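Local coordinates for diadenosine tetraphosphatase, putative (Trypanosoma brucei, PDB 2QJC), which binds two manganese ions and, as a calcineurin-like phosphoesterase, probably hydrolyses diadenosine tetraphosphate symmetrically, at residues A9-P15 and P127-P133; R20-D26 and L231-P237; L56-G60 and S107-L111; L144-R148 and V175-A179. All blocks are in the same frame, centred on the assembly; numbering follows the deposited sequence.

Contact 1 of 4, residues A9-P15 and P127-P133; sequences ANVVTLP and PHIIRIP
Val12 and Ile130 form the apolar middle of a parallel strand pair, CB of Val12 lying 4.2 Å from CG1 of Ile130. On the same face Val12 CG2 (chi1 t) presses on Pro127 CB at 3.5 Å, and Leu14 CD1 reaches back to Ile130 CG2 at 3.9 Å. The other face carries Val11 and Ile129 (CG2 to CB 4.1 Å), followed by Thr13 beside Arg131. Strands 11-13 and 129-132 run with their axes 4.6 Å apart at an angle of 21°, both extended, with Val11 opposite Ile129, Val12 opposite Ile130 and Thr13 opposite Arg131. The bonding is the usual parallel ladder, Val12 bonding to the residues that flank its partner Ile130: Val12 N donates to Ile129 O (2.8 Å) and Arg131 N to Val12 O (2.8 Å); Leu14 N continues it to Arg131 O (3.0 Å). At the entry, the helical backbone of His128 (phi/psi -92/-32) turns two successive amides to one carbonyl, so Asn10 O accepts from His128 N at 2.9 Å and Ile129 N at 3.0 Å. At the outer edge the Arg131 guanidinium leads away to a long, weak ion pair with Glu198. Strand 11-13 is one outermost strand of its mixed sheet, 129-132 beside it and 137-140 antiparallel beyond. All five cross-segment hydrogen bonds join main-chain atoms, which implies that the ladder owes little to sequence, while apolar contacts on both faces fit this register.

Contact 2 of 4, residues R20-D26 and L231-P237; sequences RVIIVGD and LSAAVFP. With MN (manganese (II) ion), chain B.
Small residues make room for large ones along this antiparallel pair, strand 21-24 against 231-236 (axes 4.6 Å apart, 154°). Val21 faces Phe236 and Ile23 faces Ala234 as hydrogen-bonded pairs: Val21 N to Phe236 O 2.8 Å, Phe236 N to Val21 O 2.9 Å, Ile23 N to Ala234 O 3.1 Å, Ala234 N to Ile23 O 2.8 Å. Gly25 N to Ser232 O (3.0 Å) continues the ladder. Above Ala234 lies a hollow that Phe236 (chi1 m) fills, its CE2 3.7 Å from Ala234 CB and 3.9 Å from Ile23 CD1. On the other face Ile22 CG2 drops against Ala233 CB (4.1 Å), and Val24 (chi1 p) sets CG2 4.0 Å from Leu231 CG. The tip of Leu231 fits beneath the strand's exit, CD1 3.3 Å from Asp26 O. There Asp26 OD2 binds manganese at 2.2 Å, with His28, Asp55 and a water, while OD1 accepts from His204 N: a metal ligand just past a strand's C-terminal end, as is usual in calcineurin-like phosphoesterases. The pair lies centrally in its mixed sheet, between strands 49-52 and 240-245; helix 31-41 covers Ile22, Val24, Leu231 and Ala233, and strand 137-140 packs on Ile23 and Phe236.

Contact 3 of 4, residues L56-G60 and S107-L111; sequences LVNKG and SLAPL
This is a small, mainly van der Waals surface contact, burying 209 Å², between the loop that follows the metal ligand Asp55 and the first turn of helix 108-114. The loop, LVNKG, belongs to a sequence corresponding to the GDxxDRG signature of PPP-type phosphatases, with Asn and Lys in place of Asp and Arg. Asn58 (phi/psi 69/149, chi1 t) sends its amide to the helix: CG lies 3.4 Å from Leu108 CD2, and its CA 3.7 Å from Leu111 CD2. These two leucines, three residues apart, share one side of the helix. Next comes a classic gamma turn centred on Lys59 (74/-48), closed by a weak Gly60 N to Asn58 O bond of 2.8 Å. Ser107 OG stands 3.7 Å from Asn58 OD1 and 3.8 Å from Lys59 NZ, polar proximity without a hydrogen bond. Around the contact, helix 81-91 meets Leu108 through Lys85 and Leu89, and Ser63 of helix 63-73 touches Leu111.

Contact 4 of 4, residues L144-R148 and V175-A179; sequences LHPQR and VTLTA
Gln147 lays its extended side chain (chi1 m, chi2 t) over the backbone of Val175 to Leu177, losing 86 Å² of surface to this segment. It projects from a type I beta turn, His145 to Arg148, closed by Arg148 N to His145 O at 3.2 Å; the other segment leads into strand 177-180, an edge of a three-stranded antiparallel sheet. OE1 of Gln147 gathers three successive amides, Val175 N at 2.7 Å, Thr176 N at 2.9 Å and, weakly, Leu177 N at 3.1 Å, while Gln147 NE2 donates to Thr176 OG1 at 3.1 Å. Both the oxygen and the nitrogen of one carboxamide thus bind the residues leading into the strand. The one apolar pair is Pro146 CG with Leu177 CD1 at 4.2 Å; Ala179 CB also lies 4.2 Å from His145 CD2. Behind the turn, Arg148 forms a salt bridge with Glu157 of helix 155-160. His145 (chi1 t) ties turn to strand, since its ND1 accepts from Gln147 N at 3.1 Å while NE2 donates to Leu177 O at 2.9 Å.

In the fold
The four contacts illustrate how a metallophosphoesterase builds a metal site just past the strand ends of two facing sheets. Contacts 1 and 2, centres 16 Å apart, belong to different sheets and touch through Ile132 CD1 and Val21 CG1 at 4.0 Å. Contact 1 also touches contact 4, through Ile129 CD1 and Leu144 CD2 at 3.5 Å. Closest to the manganese ions are contact 2, which supplies Asp26, and contact 3, whose Lys59 side chain lies about 7 Å from one ion; the nearest atoms of contacts 2 and 3 are about 6 Å apart. Contact 4 is more peripheral, the Ala179 side chain about 10 Å from that of the metal ligand His204, its centre 30 Å from that of contact 3.

Contact 1 of 4, residues A9-P15 and P127-P133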
loop_
_atom_site.group_PDB
_atom_site.type_symbol
_atom_site.label_atom_id
_atom_site.label_comp_id
_atom_site.label_asym_id
_atom_site.label_seq_id
_atom_site.Cartn_x
_atom_site.Cartn_y
_atom_site.Cartn_z
ATOM N N ALA A 9 9.709 11.791 -3.959
ATOM C CA ALA A 9 8.565 10.908 -4.173
ATOM C C ALA A 9 7.366 11.704 -4.688
ATOM O O ALA A 9 7.117 12.825 -4.248
ATOM C CB ALA A 9 8.209 10.202 -2.865
ATOM N N ASN A 10 6.617 11.110 -5.610
ATOM C CA ASN A 10 5.453 11.765 -6.210
ATOM C C ASN A 10 4.191 11.701 -5.347
ATOM O O ASN A 10 3.772 10.622 -4.908
ATOM C CB ASN A 10 5.191 11.159 -7.594
ATOM C CG ASN A 10 6.359 11.379 -8.551
ATOM O OD1 ASN A 10 6.489 10.695 -9.570
ATOM N ND2 ASN A 10 7.214 12.345 -8.225
ATOM N N VAL A 11 3.590 12.870 -5.127
ATOM C CA VAL A 11 2.388 13.012 -4.306
ATOM C C VAL A 11 1.124 13.405 -5.081
ATOM O O VAL A 11 1.137 14.336 -5.885
ATOM C CB VAL A 11 2.607 14.074 -3.188
ATOM C CG1 VAL A 11 1.379 14.162 -2.304
ATOM C CG2 VAL A 11 3.841 13.725 -2.358
ATOM N N VAL A 12 0.034 12.689 -4.820
ATOM C CA VAL A 12 -1.259 12.956 -5.450
ATOM C C VAL A 12 -2.255 13.348 -4.352
ATOM O O VAL A 12 -2.343 12.679 -3.321
ATOM C CB VAL A 12 -1.777 11.702 -6.214
ATOM C CG1 VAL A 12 -3.265 11.820 -6.504
ATOM C CG2 VAL A 12 -1.021 11.550 -7.511
ATOM N N THR A 13 -2.987 14.436 -4.570
ATOM C CA THR A 13 -3.968 14.913 -3.598
ATOM C C THR A 13 -5.399 14.851 -4.142
ATOM O O THR A 13 -5.665 15.273 -5.266
ATOM C CB THR A 13 -3.638 16.357 -3.164
ATOM O OG1 THR A 13 -2.359 16.370 -2.519
ATOM C CG2 THR A 13 -4.688 16.892 -2.202
ATOM N N LEU A 14 -6.313 14.327 -3.329
ATOM C CA LEU A 14 -7.714 14.185 -3.718
ATOM C C LEU A 14 -8.661 14.949 -2.776
ATOM O O LEU A 14 -9.350 14.352 -1.947
ATOM C CB LEU A 14 -8.071 12.693 -3.742
ATOM C CG LEU A 14 -7.226 11.835 -4.696
ATOM C CD1 LEU A 14 -7.473 10.350 -4.434
ATOM C CD2 LEU A 14 -7.577 12.184 -6.141
ATOM N N PRO A 15 -8.707 16.287 -2.898
ATOM C CA PRO A 15 -9.569 17.116 -2.049
ATOM C C PRO A 15 -11.072 16.889 -2.190
ATOM O O PRO A 15 -11.828 17.102 -1.238
ATOM C CB PRO A 15 -9.162 18.537 -2.435
ATOM C CG PRO A 15 -8.747 18.395 -3.856
ATOM C CD PRO A 15 -7.935 17.128 -3.829
ATOM N N PRO A 127 1.411 6.895 -8.145
ATOM C CA PRO A 127 2.210 7.834 -7.360
ATOM C C PRO A 127 2.769 7.070 -6.153
ATOM O O PRO A 127 2.439 5.898 -5.940
ATOM C CB PRO A 127 1.193 8.891 -6.950
ATOM C CG PRO A 127 -0.036 8.069 -6.709
ATOM C CD PRO A 127 -0.030 7.081 -7.883
ATOM N N HIS A 128 3.610 7.730 -5.368
ATOM C CA HIS A 128 4.195 7.104 -4.188
ATOM C C HIS A 128 3.332 7.394 -2.964
ATOM O O HIS A 128 3.242 6.580 -2.037
ATOM C CB HIS A 128 5.602 7.656 -3.947
ATOM C CG HIS A 128 6.558 7.390 -5.066
ATOM N ND1 HIS A 128 7.160 6.163 -5.257
ATOM C CD2 HIS A 128 7.014 8.191 -6.058
ATOM C CE1 HIS A 128 7.945 6.221 -6.319
ATOM N NE2 HIS A 128 7.874 7.441 -6.824
ATOM N N ILE A 129 2.701 8.564 -2.970
ATOM C CA ILE A 129 1.874 8.999 -1.855
ATOM C C ILE A 129 0.551 9.599 -2.311
ATOM O O ILE A 129 0.504 10.342 -3.287
ATOM C CB ILE A 129 2.623 10.061 -1.019
ATOM C CG1 ILE A 129 3.935 9.472 -0.497
ATOM C CG2 ILE A 129 1.748 10.547 0.136
ATOM C CD1 ILE A 129 4.882 10.497 0.089
ATOM N N ILE A 130 -0.523 9.275 -1.599
ATOM C CA ILE A 130 -1.838 9.827 -1.914
ATOM C C ILE A 130 -2.427 10.458 -0.658
ATOM O O ILE A 130 -2.501 9.818 0.396
ATOM C CB ILE A 130 -2.812 8.745 -2.452
ATOM C CG1 ILE A 130 -2.322 8.240 -3.810
ATOM C CG2 ILE A 130 -4.232 9.329 -2.598
ATOM C CD1 ILE A 130 -3.137 7.080 -4.357
ATOM N N ARG A 131 -2.821 11.725 -0.770
ATOM C CA ARG A 131 -3.417 12.447 0.350
ATOM C C ARG A 131 -4.937 12.513 0.168
ATOM O O ARG A 131 -5.424 12.868 -0.910
ATOM C CB ARG A 131 -2.855 13.874 0.438
ATOM C CG ARG A 131 -1.344 13.966 0.533
ATOM C CD ARG A 131 -0.879 15.407 0.790
ATOM N NE ARG A 131 -0.884 15.733 2.215
ATOM C CZ ARG A 131 -0.442 16.879 2.730
ATOM N NH1 ARG A 131 0.038 17.826 1.936
ATOM N NH2 ARG A 131 -0.451 17.064 4.045
ATOM N N ILE A 132 -5.672 12.167 1.223
ATOM C CA ILE A 132 -7.142 12.176 1.225
ATOM C C ILE A 132 -7.520 13.063 2.412
ATOM O O ILE A 132 -7.955 12.577 3.467
ATOM C CB ILE A 132 -7.707 10.746 1.436
ATOM C CG1 ILE A 132 -7.140 9.805 0.372
ATOM C CG2 ILE A 132 -9.239 10.758 1.351
ATOM C CD1 ILE A 132 -7.314 8.337 0.704
ATOM N N PRO A 133 -7.354 14.386 2.246
ATOM C CA PRO A 133 -7.635 15.401 3.267
ATOM C C PRO A 133 -9.009 15.424 3.931
ATOM O O PRO A 133 -9.115 15.748 5.112
ATOM C CB PRO A 133 -7.281 16.714 2.559
ATOM C CG PRO A 133 -7.535 16.406 1.106
ATOM C CD PRO A 133 -6.987 15.011 0.959
#

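Contact 2 of 4, residues R20-D26 and L231-P237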
loop_
_atom_site.group_PDB
_atom_site.type_symbol
_atom_site.label_atom_id
_atom_site.label_comp_id
_atom_site.label_asym_id
_atom_site.label_seq_id
_atom_site.Cartn_x
_atom_site.Cartn_y
_atom_site.Cartn_z
ATOM N N ARG A 20 -17.271 7.730 1.109
ATOM C CA ARG A 20 -16.663 6.605 1.803
ATOM C C ARG A 20 -15.390 6.147 1.073
ATOM O O ARG A 20 -15.381 6.013 -0.155
ATOM C CB ARG A 20 -17.685 5.482 1.853
ATOM C CG ARG A 20 -17.372 4.304 2.733
ATOM C CD ARG A 20 -18.310 3.183 2.293
ATOM N NE ARG A 20 -18.255 2.013 3.148
ATOM C CZ ARG A 20 -18.607 0.795 2.757
ATOM N NH1 ARG A 20 -19.034 0.587 1.514
ATOM N NH2 ARG A 20 -18.540 -0.211 3.616
ATOM N N VAL A 21 -14.318 5.907 1.828
ATOM C CA VAL A 21 -13.051 5.479 1.237
ATOM C C VAL A 21 -12.556 4.150 1.810
ATOM O O VAL A 21 -12.515 3.956 3.020
ATOM C CB VAL A 21 -11.959 6.556 1.441
ATOM C CG1 VAL A 21 -10.609 6.059 0.884
ATOM C CG2 VAL A 21 -12.373 7.841 0.743
ATOM N N ILE A 22 -12.171 3.242 0.916
ATOM C CA ILE A 22 -11.696 1.925 1.300
ATOM C C ILE A 22 -10.230 1.754 0.889
ATOM O O ILE A 22 -9.883 1.846 -0.283
ATOM C CB ILE A 22 -12.583 0.842 0.647
ATOM C CG1 ILE A 22 -14.017 0.982 1.178
ATOM C CG2 ILE A 22 -12.053 -0.546 0.958
ATOM C CD1 ILE A 22 -15.015 0.124 0.468
ATOM N N ILE A 23 -9.376 1.520 1.878
ATOM C CA ILE A 23 -7.943 1.357 1.659
ATOM C C ILE A 23 -7.555 -0.084 1.979
ATOM O O ILE A 23 -7.774 -0.569 3.102
ATOM C CB ILE A 23 -7.153 2.345 2.548
ATOM C CG1 ILE A 23 -7.676 3.768 2.302
ATOM C CG2 ILE A 23 -5.659 2.260 2.232
ATOM C CD1 ILE A 23 -7.110 4.814 3.233
ATOM N N VAL A 24 -6.977 -0.762 0.988
ATOM C CA VAL A 24 -6.606 -2.172 1.132
ATOM C C VAL A 24 -5.108 -2.474 1.198
ATOM O O VAL A 24 -4.295 -1.797 0.569
ATOM C CB VAL A 24 -7.278 -3.018 0.003
ATOM C CG1 VAL A 24 -7.011 -2.393 -1.346
ATOM C CG2 VAL A 24 -6.772 -4.461 0.031
ATOM N N GLY A 25 -4.764 -3.487 1.997
ATOM C CA GLY A 25 -3.380 -3.897 2.184
ATOM C C GLY A 25 -2.776 -4.639 1.005
ATOM O O GLY A 25 -3.413 -4.772 -0.044
ATOM N N ASP A 26 -1.549 -5.134 1.182
ATOM C CA ASP A 26 -0.831 -5.839 0.115
ATOM C C ASP A 26 -1.668 -6.950 -0.524
ATOM O O ASP A 26 -2.049 -7.912 0.141
ATOM C CB ASP A 26 0.494 -6.417 0.655
ATOM C CG ASP A 26 1.450 -5.336 1.161
ATOM O OD1 ASP A 26 1.001 -4.428 1.900
ATOM O OD2 ASP A 26 2.659 -5.399 0.833
ATOM N N LEU A 231 -6.511 -10.523 4.136
ATOM C CA LEU A 231 -6.472 -9.296 3.341
ATOM C C LEU A 231 -7.351 -8.307 4.097
ATOM O O LEU A 231 -8.571 -8.476 4.171
ATOM C CB LEU A 231 -7.024 -9.517 1.930
ATOM C CG LEU A 231 -6.785 -8.346 0.962
ATOM C CD1 LEU A 231 -5.269 -8.111 0.792
ATOM C CD2 LEU A 231 -7.445 -8.643 -0.397
ATOM N N SER A 232 -6.717 -7.285 4.667
ATOM C CA SER A 232 -7.410 -6.284 5.464
ATOM C C SER A 232 -7.580 -4.927 4.796
ATOM O O SER A 232 -6.792 -4.533 3.935
ATOM C CB SER A 232 -6.666 -6.086 6.783
ATOM O OG SER A 232 -6.376 -7.328 7.389
ATOM N N ALA A 233 -8.618 -4.212 5.215
ATOM C CA ALA A 233 -8.885 -2.888 4.685
ATOM C C ALA A 233 -9.319 -1.953 5.803
ATOM O O ALA A 233 -9.938 -2.389 6.784
ATOM C CB ALA A 233 -9.974 -2.951 3.613
ATOM N N ALA A 234 -8.979 -0.676 5.649
ATOM C CA ALA A 234 -9.372 0.359 6.599
ATOM C C ALA A 234 -10.490 1.149 5.922
ATOM O O ALA A 234 -10.367 1.554 4.764
ATOM C CB ALA A 234 -8.198 1.276 6.921
ATOM N N VAL A 235 -11.585 1.358 6.648
ATOM C CA VAL A 235 -12.731 2.076 6.110
ATOM C C VAL A 235 -12.873 3.466 6.717
ATOM O O VAL A 235 -12.836 3.629 7.932
ATOM C CB VAL A 235 -14.038 1.294 6.362
ATOM C CG1 VAL A 235 -15.211 1.981 5.651
ATOM C CG2 VAL A 235 -13.884 -0.137 5.880
ATOM N N PHE A 236 -13.022 4.466 5.855
ATOM C CA PHE A 236 -13.187 5.845 6.296
ATOM C C PHE A 236 -14.488 6.401 5.719
ATOM O O PHE A 236 -14.822 6.146 4.561
ATOM C CB PHE A 236 -11.984 6.682 5.848
ATOM C CG PHE A 236 -10.708 6.326 6.564
ATOM C CD1 PHE A 236 -10.417 6.875 7.814
ATOM C CD2 PHE A 236 -9.840 5.373 6.031
ATOM C CE1 PHE A 236 -9.276 6.473 8.530
ATOM C CE2 PHE A 236 -8.692 4.958 6.740
ATOM C CZ PHE A 236 -8.413 5.508 7.989
ATOM N N PRO A 237 -15.224 7.196 6.510
ATOM C CA PRO A 237 -14.918 7.607 7.884
ATOM C C PRO A 237 -14.971 6.516 8.957
ATOM O O PRO A 237 -15.656 5.501 8.809
ATOM C CB PRO A 237 -15.933 8.720 8.141
ATOM C CG PRO A 237 -17.113 8.280 7.340
ATOM C CD PRO A 237 -16.493 7.794 6.050
HETATM MN MN MN B . 4.249 -6.798 0.129
HETATM O O HOH W 1 3.810 -8.181 1.840
#

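Contact 3 of 4, residues L56-G60 and S107-L111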
loop_
_atom_site.group_PDB
_atom_site.type_symbol
_atom_site.label_atom_id
_atom_site.label_comp_id
_atom_site.label_asym_id
_atom_site.label_seq_id
_atom_site.Cartn_x
_atom_site.Cartn_y
_atom_site.Cartn_z
ATOM N N LEU A 56 0.778 -4.834 -5.813
ATOM C CA LEU A 56 -0.354 -5.452 -6.486
ATOM C C LEU A 56 0.028 -6.779 -7.136
ATOM O O LEU A 56 -0.823 -7.651 -7.349
ATOM C CB LEU A 56 -0.869 -4.508 -7.569
ATOM C CG LEU A 56 -0.984 -3.040 -7.163
ATOM C CD1 LEU A 56 -1.514 -2.230 -8.335
ATOM C CD2 LEU A 56 -1.900 -2.920 -5.945
ATOM N N VAL A 57 1.315 -6.929 -7.432
ATOM C CA VAL A 57 1.814 -8.120 -8.111
ATOM C C VAL A 57 2.795 -9.003 -7.333
ATOM O O VAL A 57 3.140 -8.736 -6.174
ATOM C CB VAL A 57 2.501 -7.716 -9.430
ATOM C CG1 VAL A 57 1.632 -6.706 -10.180
ATOM C CG2 VAL A 57 3.871 -7.112 -9.136
ATOM N N ASN A 58 3.233 -10.063 -8.011
ATOM C CA ASN A 58 4.192 -11.027 -7.483
ATOM C C ASN A 58 3.646 -11.898 -6.352
ATOM O O ASN A 58 2.774 -11.478 -5.585
ATOM C CB ASN A 58 5.460 -10.292 -7.028
ATOM C CG ASN A 58 6.685 -11.194 -6.993
ATOM O OD1 ASN A 58 6.794 -12.146 -7.769
ATOM N ND2 ASN A 58 7.624 -10.882 -6.111
ATOM N N LYS A 59 4.170 -13.122 -6.281
ATOM C CA LYS A 59 3.808 -14.123 -5.272
ATOM C C LYS A 59 2.438 -14.783 -5.450
ATOM O O LYS A 59 2.319 -16.006 -5.360
ATOM C CB LYS A 59 3.893 -13.532 -3.853
ATOM C CG LYS A 59 5.147 -12.701 -3.551
ATOM C CD LYS A 59 6.384 -13.184 -4.309
ATOM C CE LYS A 59 6.771 -14.623 -3.970
ATOM N NZ LYS A 59 8.018 -15.034 -4.688
ATOM N N GLY A 60 1.412 -13.971 -5.687
ATOM C CA GLY A 60 0.066 -14.492 -5.858
ATOM C C GLY A 60 -0.184 -15.178 -7.187
ATOM O O GLY A 60 0.619 -15.055 -8.112
ATOM N N SER A 107 10.433 -13.663 -7.769
ATOM C CA SER A 107 10.419 -14.184 -9.131
ATOM C C SER A 107 9.805 -13.174 -10.098
ATOM O O SER A 107 8.863 -13.483 -10.829
ATOM C CB SER A 107 9.636 -15.498 -9.170
ATOM O OG SER A 107 8.422 -15.375 -8.449
ATOM N N LEU A 108 10.351 -11.964 -10.100
ATOM C CA LEU A 108 9.857 -10.912 -10.972
ATOM C C LEU A 108 10.289 -11.105 -12.421
ATOM O O LEU A 108 9.682 -10.539 -13.328
ATOM C CB LEU A 108 10.331 -9.549 -10.464
ATOM C CG LEU A 108 9.816 -9.193 -9.069
ATOM C CD1 LEU A 108 10.480 -7.913 -8.588
ATOM C CD2 LEU A 108 8.295 -9.045 -9.100
ATOM N N ALA A 109 11.334 -11.903 -12.637
ATOM C CA ALA A 109 11.830 -12.155 -13.990
ATOM C C ALA A 109 10.733 -12.761 -14.863
ATOM O O ALA A 109 10.387 -12.210 -15.909
ATOM C CB ALA A 109 13.043 -13.074 -13.946
ATOM N N PRO A 110 10.166 -13.902 -14.448
ATOM C CA PRO A 110 9.103 -14.520 -15.249
ATOM C C PRO A 110 7.954 -13.531 -15.517
ATOM O O PRO A 110 7.389 -13.495 -16.607
ATOM C CB PRO A 110 8.658 -15.690 -14.376
ATOM C CG PRO A 110 9.914 -16.067 -13.661
ATOM C CD PRO A 110 10.476 -14.728 -13.266
ATOM N N LEU A 111 7.615 -12.733 -14.507
ATOM C CA LEU A 111 6.543 -11.749 -14.630
ATOM C C LEU A 111 6.900 -10.631 -15.607
ATOM O O LEU A 111 6.053 -10.165 -16.371
ATOM C CB LEU A 111 6.226 -11.153 -13.256
ATOM C CG LEU A 111 4.902 -11.541 -12.594
ATOM C CD1 LEU A 111 4.578 -13.008 -12.841
ATOM C CD2 LEU A 111 5.004 -11.243 -11.100
#

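Contact 4 of 4, residues L144-R148 and V175-A179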
loop_
_atom_site.group_PDB
_atom_site.type_symbol
_atom_site.label_atom_id
_atom_site.label_comp_id
_atom_site.label_asym_id
_atom_site.label_seq_id
_atom_site.Cartn_x
_atom_site.Cartn_y
_atom_site.Cartn_z
ATOM N N LEU A 144 6.324 6.909 6.091
ATOM C CA LEU A 144 6.784 8.266 5.805
ATOM C C LEU A 144 7.858 8.638 6.824
ATOM O O LEU A 144 7.780 8.243 7.986
ATOM C CB LEU A 144 5.627 9.263 5.912
ATOM C CG LEU A 144 4.488 9.166 4.887
ATOM C CD1 LEU A 144 3.382 10.134 5.275
ATOM C CD2 LEU A 144 5.009 9.496 3.492
ATOM N N HIS A 145 8.872 9.376 6.394
ATOM C CA HIS A 145 9.913 9.788 7.331
ATOM C C HIS A 145 9.302 10.919 8.160
ATOM O O HIS A 145 8.932 11.966 7.626
ATOM C CB HIS A 145 11.160 10.268 6.586
ATOM C CG HIS A 145 12.367 10.392 7.462
ATOM N ND1 HIS A 145 12.411 11.234 8.554
ATOM C CD2 HIS A 145 13.556 9.745 7.440
ATOM C CE1 HIS A 145 13.573 11.099 9.166
ATOM N NE2 HIS A 145 14.286 10.200 8.510
ATOM N N PRO A 146 9.181 10.717 9.481
ATOM C CA PRO A 146 8.601 11.718 10.386
ATOM C C PRO A 146 9.345 13.039 10.536
ATOM O O PRO A 146 8.890 13.916 11.271
ATOM C CB PRO A 146 8.498 10.964 11.706
ATOM C CG PRO A 146 9.696 10.050 11.645
ATOM C CD PRO A 146 9.632 9.532 10.232
ATOM N N GLN A 147 10.472 13.201 9.851
ATOM C CA GLN A 147 11.222 14.450 9.967
ATOM C C GLN A 147 11.374 15.176 8.637
ATOM O O GLN A 147 12.079 16.184 8.549
ATOM C CB GLN A 147 12.607 14.192 10.587
ATOM C CG GLN A 147 12.548 13.492 11.937
ATOM C CD GLN A 147 13.912 13.349 12.601
ATOM O OE1 GLN A 147 14.898 12.980 11.958
ATOM N NE2 GLN A 147 13.966 13.619 13.902
ATOM N N ARG A 148 10.714 14.665 7.604
ATOM C CA ARG A 148 10.769 15.290 6.284
ATOM C C ARG A 148 9.369 15.711 5.848
ATOM O O ARG A 148 8.380 15.053 6.186
ATOM C CB ARG A 148 11.321 14.325 5.230
ATOM C CG ARG A 148 12.636 13.636 5.574
ATOM C CD ARG A 148 13.055 12.753 4.405
ATOM N NE ARG A 148 14.132 11.826 4.743
ATOM C CZ ARG A 148 15.401 12.177 4.926
ATOM N NH1 ARG A 148 15.771 13.444 4.808
ATOM N NH2 ARG A 148 16.304 11.254 5.225
ATOM N N VAL A 175 16.049 14.742 10.210
ATOM C CA VAL A 175 17.478 14.928 10.026
ATOM C C VAL A 175 18.308 14.097 11.002
ATOM O O VAL A 175 19.509 13.908 10.787
ATOM C CB VAL A 175 17.884 16.400 10.232
ATOM C CG1 VAL A 175 17.258 17.285 9.159
ATOM C CG2 VAL A 175 17.453 16.852 11.607
ATOM N N THR A 176 17.682 13.598 12.067
ATOM C CA THR A 176 18.406 12.810 13.062
ATOM C C THR A 176 18.065 11.316 13.100
ATOM O O THR A 176 18.630 10.561 13.890
ATOM C CB THR A 176 18.195 13.385 14.472
ATOM O OG1 THR A 176 16.843 13.155 14.890
ATOM C CG2 THR A 176 18.480 14.880 14.475
ATOM N N LEU A 177 17.150 10.886 12.242
ATOM C CA LEU A 177 16.758 9.484 12.212
ATOM C C LEU A 177 17.021 8.887 10.841
ATOM O O LEU A 177 16.797 9.538 9.820
ATOM C CB LEU A 177 15.271 9.343 12.551
ATOM C CG LEU A 177 14.780 9.797 13.929
ATOM C CD1 LEU A 177 13.255 9.840 13.931
ATOM C CD2 LEU A 177 15.290 8.856 15.009
ATOM N N THR A 178 17.502 7.648 10.819
ATOM C CA THR A 178 17.772 6.961 9.559
ATOM C C THR A 178 16.723 5.881 9.290
ATOM O O THR A 178 16.514 4.980 10.107
ATOM C CB THR A 178 19.173 6.297 9.557
ATOM O OG1 THR A 178 20.186 7.308 9.641
ATOM C CG2 THR A 178 19.381 5.493 8.279
ATOM N N ALA A 179 16.065 5.984 8.141
ATOM C CA ALA A 179 15.048 5.016 7.745
ATOM C C ALA A 179 15.723 3.791 7.152
ATOM O O ALA A 179 16.599 3.914 6.300
ATOM C CB ALA A 179 14.109 5.638 6.714
#